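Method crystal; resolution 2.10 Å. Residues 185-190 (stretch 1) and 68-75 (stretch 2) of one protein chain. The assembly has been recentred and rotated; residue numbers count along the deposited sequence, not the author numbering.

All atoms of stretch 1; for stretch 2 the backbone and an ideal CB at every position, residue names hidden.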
ATOM      1  N   GLY A 185       5.996  -2.310  11.864  1.00 24.98           N
ATOM      2  CA  GLY A 185       4.857  -3.050  11.339  1.00 24.67           C
ATOM      3  C   GLY A 185       5.066  -3.393   9.873  1.00 23.71           C
ATOM      4  O   GLY A 185       6.026  -2.907   9.271  1.00 22.93           O
ATOM      5  N   CYS A 186       4.177  -4.202   9.292  1.00 20.60           N
ATOM      6  CA  CYS A 186       4.316  -4.612   7.894  1.00 21.42           C
ATOM      7  C   CYS A 186       5.780  -5.049   7.707  1.00 20.28           C
ATOM      8  O   CYS A 186       6.394  -4.829   6.660  1.00 16.61           O
ATOM      9  CB  CYS A 186       3.977  -3.436   6.963  1.00 21.88           C
ATOM     10  SG  CYS A 186       2.191  -3.065   6.781  1.00 24.73           S
ATOM     11  N   ARG A 187       6.311  -5.685   8.748  1.00 21.37           N
ATOM     12  CA  ARG A 187       7.700  -6.125   8.812  1.00 21.95           C
ATOM     13  C   ARG A 187       8.257  -7.002   7.695  1.00 22.76           C
ATOM     14  O   ARG A 187       9.474  -7.101   7.541  1.00 22.75           O
ATOM     15  CB  ARG A 187       7.944  -6.790  10.172  1.00 23.66           C
ATOM     16  CG  ARG A 187       7.564  -5.893  11.341  1.00 22.71           C
ATOM     17  CD  ARG A 187       8.066  -6.436  12.666  1.00 24.00           C
ATOM     18  NE  ARG A 187       7.421  -7.690  13.042  1.00 21.94           N
ATOM     19  CZ  ARG A 187       7.626  -8.303  14.203  1.00 24.46           C
ATOM     20  NH1 ARG A 187       8.461  -7.774  15.086  1.00 22.23           N
ATOM     21  NH2 ARG A 187       6.986  -9.428  14.489  1.00 22.74           N
ATOM     22  N   ALA A 188       7.387  -7.628   6.911  1.00 23.16           N
ATOM     23  CA  ALA A 188       7.854  -8.469   5.817  1.00 25.00           C
ATOM     24  C   ALA A 188       7.644  -7.798   4.459  1.00 25.32           C
ATOM     25  O   ALA A 188       7.809  -8.433   3.415  1.00 25.45           O
ATOM     26  CB  ALA A 188       7.136  -9.814   5.851  1.00 24.62           C
ATOM     27  N   ALA A 189       7.300  -6.513   4.473  1.00 24.77           N
ATOM     28  CA  ALA A 189       7.042  -5.778   3.240  1.00 24.04           C
ATOM     29  C   ALA A 189       8.285  -5.339   2.467  1.00 24.76           C
ATOM     30  O   ALA A 189       8.170  -4.729   1.401  1.00 23.84           O
ATOM     31  CB  ALA A 189       6.169  -4.574   3.534  1.00 24.14           C
ATOM     32  N   GLY A 190       9.464  -5.632   3.006  1.00 25.02           N
ATOM     33  CA  GLY A 190      10.696  -5.270   2.327  1.00 25.83           C
ATOM     34  C   GLY A 190      10.981  -3.784   2.186  1.00 25.90           C
ATOM     35  O   GLY A 190      11.406  -3.337   1.123  1.00 26.70           O
ATOM     36  N   UNK A  68      -2.378 -11.101   5.449  1.00 20.44           N
ATOM     37  CA  UNK A  68      -1.053 -10.571   5.747  1.00 19.14           C
ATOM     38  C   UNK A  68      -0.950  -9.180   5.145  1.00 18.61           C
ATOM     39  O   UNK A  68      -1.073  -9.019   3.931  1.00 19.08           O
ATOM     40  CB  UNK A  68       0.049 -11.486   5.210  1.00 19.14           C
ATOM     41  N   UNK A  69      -0.720  -8.174   5.982  1.00 17.54           N
ATOM     42  CA  UNK A  69      -0.632  -6.804   5.483  1.00 18.08           C
ATOM     43  C   UNK A  69       0.711  -6.485   4.823  1.00 18.20           C
ATOM     44  O   UNK A  69       0.830  -5.485   4.123  1.00 18.47           O
ATOM     45  CB  UNK A  69      -0.878  -5.825   6.632  1.00 18.08           C
ATOM     46  N   UNK A  70       1.726  -7.317   5.058  1.00 16.70           N
ATOM     47  CA  UNK A  70       3.022  -7.101   4.410  1.00 17.53           C
ATOM     48  C   UNK A  70       2.821  -7.455   2.933  1.00 18.68           C
ATOM     49  O   UNK A  70       3.223  -6.711   2.030  1.00 19.53           O
ATOM     50  CB  UNK A  70       4.132  -7.937   5.051  1.00 17.53           C
ATOM     51  N   UNK A  71       2.191  -8.601   2.694  1.00 18.81           N
ATOM     52  CA  UNK A  71       1.923  -9.039   1.334  1.00 19.59           C
ATOM     53  C   UNK A  71       1.027  -8.003   0.660  1.00 20.59           C
ATOM     54  O   UNK A  71       1.249  -7.638  -0.498  1.00 20.64           O
ATOM     55  CB  UNK A  71       1.275 -10.425   1.317  1.00 19.59           C
ATOM     56  N   UNK A  72       0.028  -7.525   1.400  1.00 20.03           N
ATOM     57  CA  UNK A  72      -0.914  -6.524   0.902  1.00 20.08           C
ATOM     58  C   UNK A  72      -0.152  -5.261   0.498  1.00 20.63           C
ATOM     59  O   UNK A  72      -0.462  -4.634  -0.517  1.00 19.42           O
ATOM     60  CB  UNK A  72      -1.974  -6.201   1.957  1.00 20.08           C
ATOM     61  N   UNK A  73       0.852  -4.896   1.293  1.00 19.91           N
ATOM     62  CA  UNK A  73       1.642  -3.703   1.003  1.00 20.37           C
ATOM     63  C   UNK A  73       2.384  -3.830  -0.326  1.00 21.04           C
ATOM     64  O   UNK A  73       2.590  -2.835  -1.023  1.00 21.23           O
ATOM     65  CB  UNK A  73       2.638  -3.442   2.135  1.00 20.37           C
ATOM     66  N   UNK A  74       2.777  -5.054  -0.672  1.00 20.77           N
ATOM     67  CA  UNK A  74       3.475  -5.304  -1.927  1.00 21.94           C
ATOM     68  C   UNK A  74       2.511  -5.070  -3.079  1.00 21.15           C
ATOM     69  O   UNK A  74       2.892  -4.525  -4.116  1.00 20.83           O
ATOM     70  CB  UNK A  74       4.045  -6.723  -1.971  1.00 21.94           C
ATOM     71  N   UNK A  75       1.258  -5.482  -2.887  1.00 20.75           N
ATOM     72  CA  UNK A  75       0.219  -5.299  -3.899  1.00 20.30           C
ATOM     73  C   UNK A  75      -0.019  -3.812  -4.109  1.00 20.21           C
ATOM     74  O   UNK A  75      -0.245  -3.362  -5.234  1.00 20.65           O
ATOM     75  CB  UNK A  75      -1.078  -6.002  -3.491  1.00 20.30           C
TER

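Stretch 1 is a loop. Its central feature is a type I beta turn from C186 to A189, closed by the bond from A189 N to C186 O at 2.9 Å. The other stretch is helical from position 69 onward and packs against this turn.

Position 68 comes right before the helix. Its phi/psi of -157/120 is extended, and its ideal CB has nothing of stretch 1 within 5.5 Å. The place before a helix suits a short side chain that can accept from a free backbone NH, such as Ser, Thr, Asp, Asn or Cys. The residue is C68. The SG of C68 accepts from the backbone N of residue 71 at 3.3 Å, a capping bond.

Position 69 opens the helix. CA-to-CB points sideways, and the ideal CB lies 4.1 Å from C186 SG. A small residue such as Ala, Ser or Cys would fit beside the sulfur. The residue is S69, with chi1 m. Its CB is 4.2 Å from C186 SG, and its O lies 3.8 Å from the same sulfur.

Position 70 meets the turn most closely. Its CA is 4.4 Å from the CA of A189. The ideal CB is 3.5 Å from A189 N, 3.6 Å from A188 C and 4.2 Å from C186 O. Little space remains next to the backbone, so a small residue is expected. Ala or Gly could be accommodated, but A188 N offers a donor, which favours a short side chain with an acceptor. Ser is a good choice. The residue is S70, with chi1 m. OG accepts from A188 N at 2.9 Å, with an angle of 146° at the hydrogen. This ties the helix to the turn. OG also lies 3.4 Å from A189 N, but the angle is poor for a hydrogen bond. The NH of A189 is instead used to close the turn.

Position 71 points its CB away from stretch 1, so many residues would suit. The residue is L71.

Position 72 points sideways, with nothing of stretch 1 within 5.5 Å of the ideal CB. Long or short side chains are possible. The residue is R72. The end of the side chain comes nearer, with R72 NH2 4.7 Å from C186 SG.

Position 73 points its CB toward stretch 1. The ideal CB is 4.0 Å from A189 CB and 4.7 Å from C186 SG. The methyl and the sulfur favour a small residue: Ala, Ser or Cys. The residue is S73, with chi1 m. Its OG donates to S69 O at 2.8 Å, one turn back in the helix, and lies 3.5 Å from C186 SG.

Position 74 points sideways, with nothing of stretch 1 within 5.5 Å of its ideal CB. A medium apolar residue could reach the edge of the contact; Val, Ile and Leu are candidates. The residue is V74, with chi1 t. Its CG2 comes to 4.5 Å from A189 O.

Position 75 is out of reach, and stretch 1 does not restrict it. The residue is M75.

Stretch 2 (68-75) CSSLRSVM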
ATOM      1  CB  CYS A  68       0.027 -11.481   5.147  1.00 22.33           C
ATOM      2  SG  CYS A  68       1.678 -10.759   5.157  1.00 26.09           S
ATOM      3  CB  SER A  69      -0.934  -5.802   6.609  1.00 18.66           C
ATOM      4  OG  SER A  69      -2.269  -5.965   7.086  1.00 19.69           O
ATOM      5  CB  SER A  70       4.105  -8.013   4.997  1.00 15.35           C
ATOM      6  OG  SER A  70       4.570  -7.558   6.251  1.00 15.90           O
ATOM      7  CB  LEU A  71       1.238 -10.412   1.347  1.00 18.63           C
ATOM      8  CG  LEU A  71       0.809 -10.999  -0.003  1.00 19.90           C
ATOM      9  CD1 LEU A  71       2.008 -11.089  -0.940  1.00 21.27           C
ATOM     10  CD2 LEU A  71       0.205 -12.388   0.220  1.00 21.68           C
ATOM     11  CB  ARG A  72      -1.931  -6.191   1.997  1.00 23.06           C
ATOM     12  CG  ARG A  72      -3.255  -5.587   1.533  1.00 22.66           C
ATOM     13  CD  ARG A  72      -3.177  -4.099   1.246  1.00 23.80           C
ATOM     14  NE  ARG A  72      -2.394  -3.320   2.206  1.00 25.84           N
ATOM     15  CZ  ARG A  72      -2.548  -3.324   3.527  1.00 28.29           C
ATOM     16  NH1 ARG A  72      -3.468  -4.088   4.116  1.00 29.70           N
ATOM     17  NH2 ARG A  72      -1.783  -2.528   4.268  1.00 26.49           N
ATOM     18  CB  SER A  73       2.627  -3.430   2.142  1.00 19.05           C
ATOM     19  OG  SER A  73       1.935  -3.001   3.305  1.00 21.77           O
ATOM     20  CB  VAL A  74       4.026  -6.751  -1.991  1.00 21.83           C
ATOM     21  CG1 VAL A  74       4.704  -7.001  -3.334  1.00 23.14           C
ATOM     22  CG2 VAL A  74       5.026  -6.964  -0.872  1.00 23.41           C
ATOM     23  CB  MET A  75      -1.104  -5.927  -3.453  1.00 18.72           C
ATOM     24  CG  MET A  75      -1.077  -7.424  -3.267  1.00 23.24           C
ATOM     25  SD  MET A  75      -2.684  -8.058  -2.713  1.00 26.85           S
ATOM     26  CE  MET A  75      -3.777  -7.433  -4.028  1.00 19.54           C
TER
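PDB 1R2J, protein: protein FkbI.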